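Local coordinates for protein ribonucleoside-diphosphate reductase, alpha chain (Actinobacillus ureae ATCC 25976, PDB 6DQX) that probably reduces ribonucleoside diphosphates to deoxyribonucleotides as the catalytic alpha subunit of a class Id ribonucleotide reductase, at residues Met118-Thr121 against Ala122-Met126; Phe40-Arg43 against Gly44-Glu48; Lys229-Leu232 against Trp233-Leu236. All blocks are in the same frame, centred on the assembly; numbering follows the deposited sequence.

Contact 1. Residues Met118-Thr121 against Ala122-Met126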
loop_
_atom_site.group_PDB
_atom_site.type_symbol
_atom_site.label_atom_id
_atom_site.label_comp_id
_atom_site.label_asym_id
_atom_site.label_seq_id
_atom_site.Cartn_x
_atom_site.Cartn_y
_atom_site.Cartn_z
ATOM N N MET A 118 2.077 0.902 -7.797
ATOM C CA MET A 118 2.499 -0.174 -6.895
ATOM C C MET A 118 4.017 -0.311 -6.748
ATOM O O MET A 118 4.510 -0.643 -5.655
ATOM C CB MET A 118 1.900 -1.530 -7.299
ATOM C CG MET A 118 0.387 -1.616 -7.199
ATOM S SD MET A 118 -0.366 -0.936 -5.708
ATOM C CE MET A 118 -1.046 0.524 -6.341
ATOM N N VAL A 119 4.755 -0.052 -7.816
ATOM C CA VAL A 119 6.224 -0.033 -7.741
ATOM C C VAL A 119 6.684 0.979 -6.673
ATOM O O VAL A 119 7.467 0.645 -5.786
ATOM C CB VAL A 119 6.877 0.300 -9.096
ATOM C CG1 VAL A 119 8.355 0.641 -8.931
ATOM C CG2 VAL A 119 6.707 -0.857 -10.089
ATOM N N THR A 120 6.122 2.176 -6.739
ATOM C CA THR A 120 6.443 3.240 -5.783
ATOM C C THR A 120 5.974 2.898 -4.366
ATOM O O THR A 120 6.696 3.125 -3.412
ATOM C CB THR A 120 5.877 4.596 -6.239
ATOM O OG1 THR A 120 6.238 4.813 -7.597
ATOM C CG2 THR A 120 6.415 5.749 -5.351
ATOM N N THR A 121 4.790 2.282 -4.242
ATOM C CA THR A 121 4.283 1.843 -2.952
ATOM C C THR A 121 5.249 0.877 -2.250
ATOM O O THR A 121 5.551 1.035 -1.061
ATOM C CB THR A 121 2.857 1.205 -3.107
ATOM O OG1 THR A 121 1.978 2.180 -3.667
ATOM C CG2 THR A 121 2.284 0.790 -1.806
ATOM N N ALA A 122 5.746 -0.109 -2.997
ATOM C CA ALA A 122 6.663 -1.079 -2.444
ATOM C C ALA A 122 8.017 -0.420 -2.100
ATOM O O ALA A 122 8.606 -0.773 -1.092
ATOM C CB ALA A 122 6.846 -2.252 -3.407
ATOM N N GLU A 123 8.485 0.533 -2.903
ATOM C CA GLU A 123 9.736 1.292 -2.573
ATOM C C GLU A 123 9.601 1.981 -1.247
ATOM O O GLU A 123 10.437 1.781 -0.351
ATOM C CB GLU A 123 10.062 2.341 -3.628
ATOM C CG GLU A 123 10.605 1.838 -4.950
ATOM C CD GLU A 123 10.747 2.971 -5.959
ATOM O OE1 GLU A 123 9.912 3.897 -5.958
ATOM O OE2 GLU A 123 11.684 2.949 -6.778
ATOM N N VAL A 124 8.519 2.756 -1.110
ATOM C CA VAL A 124 8.236 3.485 0.114
ATOM C C VAL A 124 8.085 2.563 1.335
ATOM O O VAL A 124 8.596 2.851 2.430
ATOM C CB VAL A 124 7.024 4.429 -0.054
ATOM C CG1 VAL A 124 6.662 5.101 1.269
ATOM C CG2 VAL A 124 7.297 5.487 -1.115
ATOM N N GLY A 125 7.407 1.428 1.161
ATOM C CA GLY A 125 7.339 0.459 2.217
ATOM C C GLY A 125 8.681 -0.046 2.682
ATOM O O GLY A 125 8.959 -0.051 3.879
ATOM N N MET A 126 9.522 -0.467 1.734
ATOM C CA MET A 126 10.822 -1.010 2.071
ATOM C C MET A 126 11.701 0.058 2.727
ATOM O O MET A 126 12.406 -0.237 3.703
ATOM C CB MET A 126 11.549 -1.562 0.839
ATOM C CG MET A 126 10.912 -2.797 0.215
ATOM S SD MET A 126 10.716 -4.118 1.411
ATOM C CE MET A 126 12.390 -4.494 1.861
#
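Four backbone hydrogen bonds run from A122-G125 back to M118-T121, each spanning four residues. V124 N gives T120 O the straightest of them, at 3.0 Å and an N-H...O angle of 176°. G125 N reaches T121 O at 2.9 Å. The A122 to M118 and E123 to V119 bonds complete the set.

Side-chain carbons make van der Waals contacts with backbone oxygens. V124 CG2 lies 3.3 Å from T120 O, and A122 CB sits beside M118 O. The apolar pair is T120 CG2 and V124 CG2, 4.3 Å apart. Across the assembly, A122 packs on M118 of the second subunit, and M118 on its I171.

The polar pair that meets across the contact is T120 and E123. E123 CG stands beside its own backbone N (chi1 -74°), 3.5 Å from V119 O. E123 OE1 comes beside T120, 4.0 Å from its CG2. Both side chains reach R335: E123 OE1 through a salt bridge, T120 OG1 through a hydrogen bond. S108 OG bonds OE1 and S287 OG bonds OE2, while R335 probably balances the buried charge. T120 OG1 and T121 OG1 bond to the carbonyls of E116 and I117, one turn earlier.

This is regular alpha-helix. Helix 114-130 is the crossover of the beta-alpha-beta unit formed with parallel strands 105-109 and 134-137, within the ribonucleotide reductase barrel domain.

Contact 2. Residues Phe40-Arg43 against Gly44-Glu48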
loop_
_atom_site.group_PDB
_atom_site.type_symbol
_atom_site.label_atom_id
_atom_site.label_comp_id
_atom_site.label_asym_id
_atom_site.label_seq_id
_atom_site.Cartn_x
_atom_site.Cartn_y
_atom_site.Cartn_z
ATOM N N PHE A 40 23.676 10.683 23.651
ATOM C CA PHE A 40 22.812 10.801 22.474
ATOM C C PHE A 40 23.126 9.701 21.459
ATOM O O PHE A 40 22.233 9.014 20.977
ATOM C CB PHE A 40 22.966 12.182 21.839
ATOM C CG PHE A 40 21.933 12.479 20.768
ATOM C CD1 PHE A 40 20.660 12.920 21.114
ATOM C CD2 PHE A 40 22.225 12.294 19.424
ATOM C CE1 PHE A 40 19.700 13.192 20.139
ATOM C CE2 PHE A 40 21.271 12.565 18.438
ATOM C CZ PHE A 40 20.008 13.018 18.796
ATOM N N LEU A 41 24.409 9.512 21.173
ATOM C CA LEU A 41 24.836 8.499 20.209
ATOM C C LEU A 41 24.528 7.063 20.676
ATOM O O LEU A 41 24.071 6.225 19.891
ATOM C CB LEU A 41 26.321 8.642 19.936
ATOM C CG LEU A 41 26.736 9.870 19.117
ATOM C CD1 LEU A 41 28.246 9.990 19.111
ATOM C CD2 LEU A 41 26.196 9.795 17.695
ATOM N N GLN A 42 24.795 6.787 21.946
ATOM C CA GLN A 42 24.482 5.469 22.531
ATOM C C GLN A 42 23.005 5.140 22.427
ATOM O O GLN A 42 22.637 4.026 22.061
ATOM C CB GLN A 42 24.895 5.403 24.002
ATOM C CG GLN A 42 26.388 5.245 24.237
ATOM C CD GLN A 42 26.756 5.339 25.713
ATOM O OE1 GLN A 42 26.037 4.822 26.582
ATOM N NE2 GLN A 42 27.879 6.001 26.007
ATOM N N ARG A 43 22.166 6.119 22.750
ATOM C CA ARG A 43 20.731 5.916 22.785
ATOM C C ARG A 43 20.088 5.847 21.415
ATOM O O ARG A 43 19.068 5.189 21.263
ATOM C CB ARG A 43 20.066 7.008 23.614
ATOM C CG ARG A 43 20.417 6.871 25.071
ATOM C CD ARG A 43 19.942 8.046 25.875
ATOM N NE ARG A 43 19.992 7.724 27.295
ATOM C CZ ARG A 43 19.480 8.482 28.263
ATOM N NH1 ARG A 43 18.871 9.635 27.984
ATOM N NH2 ARG A 43 19.577 8.077 29.526
ATOM N N GLY A 44 20.681 6.521 20.431
ATOM C CA GLY A 44 20.118 6.613 19.085
ATOM C C GLY A 44 20.722 5.686 18.037
ATOM O O GLY A 44 19.988 4.995 17.327
ATOM N N TYR A 45 22.049 5.690 17.917
ATOM C CA TYR A 45 22.722 5.170 16.705
ATOM C C TYR A 45 23.631 3.979 16.883
ATOM O O TYR A 45 23.783 3.203 15.938
ATOM C CB TYR A 45 23.555 6.266 16.015
ATOM C CG TYR A 45 22.848 7.579 15.748
ATOM C CD1 TYR A 45 21.464 7.652 15.555
ATOM C CD2 TYR A 45 23.577 8.755 15.641
ATOM C CE1 TYR A 45 20.832 8.867 15.325
ATOM C CE2 TYR A 45 22.951 9.970 15.388
ATOM C CZ TYR A 45 21.583 10.019 15.244
ATOM O OH TYR A 45 20.955 11.215 15.013
ATOM N N LEU A 46 24.251 3.828 18.050
ATOM C CA LEU A 46 25.281 2.806 18.242
ATOM C C LEU A 46 24.653 1.509 18.711
ATOM O O LEU A 46 23.733 1.529 19.534
ATOM C CB LEU A 46 26.293 3.253 19.294
ATOM C CG LEU A 46 27.059 4.536 18.954
ATOM C CD1 LEU A 46 27.904 4.948 20.137
ATOM C CD2 LEU A 46 27.920 4.327 17.715
ATOM N N LEU A 47 25.160 0.399 18.199
ATOM C CA LEU A 47 24.776 -0.915 18.711
ATOM C C LEU A 47 25.292 -1.078 20.138
ATOM O O LEU A 47 26.375 -0.587 20.473
ATOM C CB LEU A 47 25.305 -2.026 17.802
ATOM C CG LEU A 47 24.468 -2.188 16.521
ATOM C CD1 LEU A 47 25.241 -2.953 15.466
ATOM C CD2 LEU A 47 23.133 -2.872 16.805
ATOM N N GLU A 48 24.495 -1.738 20.986
ATOM C CA GLU A 48 24.900 -2.059 22.351
ATOM C C GLU A 48 26.295 -2.661 22.298
ATOM O O GLU A 48 26.584 -3.504 21.447
ATOM C CB GLU A 48 23.897 -3.034 22.999
ATOM C CG GLU A 48 24.353 -3.661 24.316
ATOM C CD GLU A 48 23.232 -4.417 25.013
ATOM O OE1 GLU A 48 22.332 -3.758 25.583
ATOM O OE2 GLU A 48 23.248 -5.667 24.993
HETATM O O HOH W 1 24.196 1.713 22.220
#
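Y45 and L46 fold back on F40 and L41, between the last part of helix 35-44 and the loop leading to helix 52-67. F40 CG lies anti to its backbone N (chi1 -170°), which places the ring beside its own carbonyl carbon, with CE2 turned to Y45. The edge of F40 is directed at the face of Y45 in an offset edge-to-face pair. The planes stand at 87° and the centroids are 6.0 Å apart. Y45 OH sits at the F40 edge, near its plane, 3.7 Å from CE2.

The Y45 ring also meets L41. L41 CD2 comes obliquely to within 3.5 Å of Y45 CD2. Y45 CG stands beside its own N (chi1 -50°), which leaves the ring within reach of both partners. On L46, CD1 packs 4.0 Å from L41 CB. I423 on helix 418-423 touches F40, L41 and Y45.

L41 O takes two backbone bonds as the chain leaves the helix, from Y45 N at 2.9 Å and L46 N at 3.0 Å, on opposite faces of the carbonyl plane. G44 N bonds to F40 O. A water lies in hydrogen-bonding range of Q42 O and L46 O, with further acceptors competing for its protons.

The chemistry is therefore mixed: aromatic and aliphatic contacts hold the side chains, while one shared carbonyl, and perhaps the water, link helix and loop.

Contact 3. Residues Lys229-Leu232 against Trp233-Leu236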
loop_
_atom_site.group_PDB
_atom_site.type_symbol
_atom_site.label_atom_id
_atom_site.label_comp_id
_atom_site.label_asym_id
_atom_site.label_seq_id
_atom_site.Cartn_x
_atom_site.Cartn_y
_atom_site.Cartn_z
ATOM N N LYS A 229 -5.596 32.459 -9.953
ATOM C CA LYS A 229 -4.235 32.224 -9.433
ATOM C C LYS A 229 -3.998 33.014 -8.144
ATOM O O LYS A 229 -3.449 32.488 -7.166
ATOM C CB LYS A 229 -3.187 32.574 -10.479
ATOM C CG LYS A 229 -3.210 31.659 -11.683
ATOM C CD LYS A 229 -1.960 31.838 -12.522
ATOM C CE LYS A 229 -1.948 30.929 -13.738
ATOM N NZ LYS A 229 -2.823 31.414 -14.844
ATOM N N ARG A 230 -4.466 34.263 -8.131
ATOM C CA ARG A 230 -4.405 35.082 -6.928
ATOM C C ARG A 230 -5.107 34.432 -5.733
ATOM O O ARG A 230 -4.550 34.427 -4.649
ATOM C CB ARG A 230 -4.911 36.517 -7.195
ATOM C CG ARG A 230 -3.888 37.367 -7.938
ATOM C CD ARG A 230 -4.306 38.814 -8.172
ATOM N NE ARG A 230 -4.474 39.557 -6.919
ATOM C CZ ARG A 230 -5.631 39.785 -6.281
ATOM N NH1 ARG A 230 -6.804 39.331 -6.746
ATOM N NH2 ARG A 230 -5.621 40.478 -5.143
ATOM N N GLN A 231 -6.299 33.860 -5.919
ATOM C CA GLN A 231 -6.992 33.172 -4.797
ATOM C C GLN A 231 -6.352 31.855 -4.368
ATOM O O GLN A 231 -6.346 31.518 -3.191
ATOM C CB GLN A 231 -8.508 32.946 -5.057
ATOM C CG GLN A 231 -9.429 33.804 -4.174
ATOM C CD GLN A 231 -9.106 33.723 -2.676
ATOM O OE1 GLN A 231 -8.644 32.685 -2.173
ATOM N NE2 GLN A 231 -9.340 34.829 -1.954
ATOM N N LEU A 232 -5.850 31.095 -5.330
ATOM C CA LEU A 232 -5.154 29.854 -5.023
ATOM C C LEU A 232 -3.871 30.145 -4.244
ATOM O O LEU A 232 -3.595 29.505 -3.243
ATOM C CB LEU A 232 -4.837 29.097 -6.310
ATOM C CG LEU A 232 -4.301 27.675 -6.155
ATOM C CD1 LEU A 232 -5.364 26.751 -5.580
ATOM C CD2 LEU A 232 -3.839 27.153 -7.510
ATOM N N TRP A 233 -3.102 31.130 -4.708
ATOM C CA TRP A 233 -1.851 31.498 -4.050
ATOM C C TRP A 233 -2.150 31.963 -2.642
ATOM O O TRP A 233 -1.474 31.552 -1.708
ATOM C CB TRP A 233 -1.132 32.573 -4.852
ATOM C CG TRP A 233 0.227 32.945 -4.339
ATOM C CD1 TRP A 233 0.615 34.159 -3.852
ATOM C CD2 TRP A 233 1.384 32.105 -4.288
ATOM N NE1 TRP A 233 1.947 34.126 -3.488
ATOM C CE2 TRP A 233 2.443 32.880 -3.751
ATOM C CE3 TRP A 233 1.636 30.776 -4.648
ATOM C CZ2 TRP A 233 3.726 32.360 -3.551
ATOM C CZ3 TRP A 233 2.920 30.257 -4.440
ATOM C CH2 TRP A 233 3.945 31.054 -3.899
ATOM N N ALA A 234 -3.187 32.790 -2.488
ATOM C CA ALA A 234 -3.612 33.252 -1.155
ATOM C C ALA A 234 -3.934 32.100 -0.214
ATOM O O ALA A 234 -3.531 32.113 0.939
ATOM C CB ALA A 234 -4.807 34.201 -1.262
ATOM N N LYS A 235 -4.647 31.093 -0.716
ATOM C CA LYS A 235 -4.969 29.913 0.080
ATOM C C LYS A 235 -3.704 29.123 0.482
ATOM O O LYS A 235 -3.577 28.687 1.610
ATOM C CB LYS A 235 -5.961 29.012 -0.681
ATOM C CG LYS A 235 -6.448 27.840 0.146
ATOM C CD LYS A 235 -7.480 26.968 -0.559
ATOM C CE LYS A 235 -7.857 25.812 0.364
ATOM N NZ LYS A 235 -8.975 24.973 -0.154
ATOM N N LEU A 236 -2.769 28.953 -0.448
ATOM C CA LEU A 236 -1.508 28.265 -0.144
ATOM C C LEU A 236 -0.762 28.972 0.994
ATOM O O LEU A 236 -0.335 28.331 1.959
ATOM C CB LEU A 236 -0.642 28.173 -1.409
ATOM C CG LEU A 236 0.612 27.297 -1.320
ATOM C CD1 LEU A 236 1.040 26.855 -2.716
ATOM C CD2 LEU A 236 1.744 28.020 -0.599
#
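W233 N bonds to K229 O at 2.8 Å, with an N-H...O angle of 165°. W233 CB rests 3.3 Å from the same oxygen. A234 N to R230 O, K235 N to Q231 O and L236 N to L232 O repeat the bond along the helix. Side chains of the two segments barely meet. The nearest pair is Q231 OE1 and A234 CB, 4.2 Å apart. K235 CB lies 3.5 Å from L232 O.

These bonds are those of regular alpha-helix. Helix 227-243 follows helix 216-223 and leads into strand 247-249, within the barrel domain of the family. It lies in the connection between strands 209-213 and 247-249, which pair in parallel.

K229, L232, W233 and L236 find their main side-chain partners outside the two segments. W233 CG is anti to its backbone N (chi1 -175°), and the indole swings away from K229-L232. Its NE1 is hydrogen-bonded to N536 OD1, which fixes one edge of the ring system. I187 and M222 also touch the W233 side chain. K229 reaches helix 216-223. There its NZ bonds to S221 OG and the side chain makes a cation-pi contact with W218. The same tryptophan packs on L232, which further touches I192 and D193 of helix 192-195. L236 lies against P246.

How the contacts relate
Along the chain the order is contact 2, contact 1, contact 3. Contact 2 joins the last part of helix 35-44 to the loop leading to helix 52-67, at the surface. Contacts 1 and 3 lie within helices 114-130 and 227-243, both in the barrel domain. None touches another. Between centres, contacts 1 and 2 are about 29 Å apart, 1 and 3 about 33 Å, and 2 and 3 about 46 Å. Contacts 2 and 3 lie on opposite sides of the chain's centre. Only contact 1 meets the second subunit. The contacts thus belong to separate regions, and the helix of contact 1 serves both the barrel and the subunit interface.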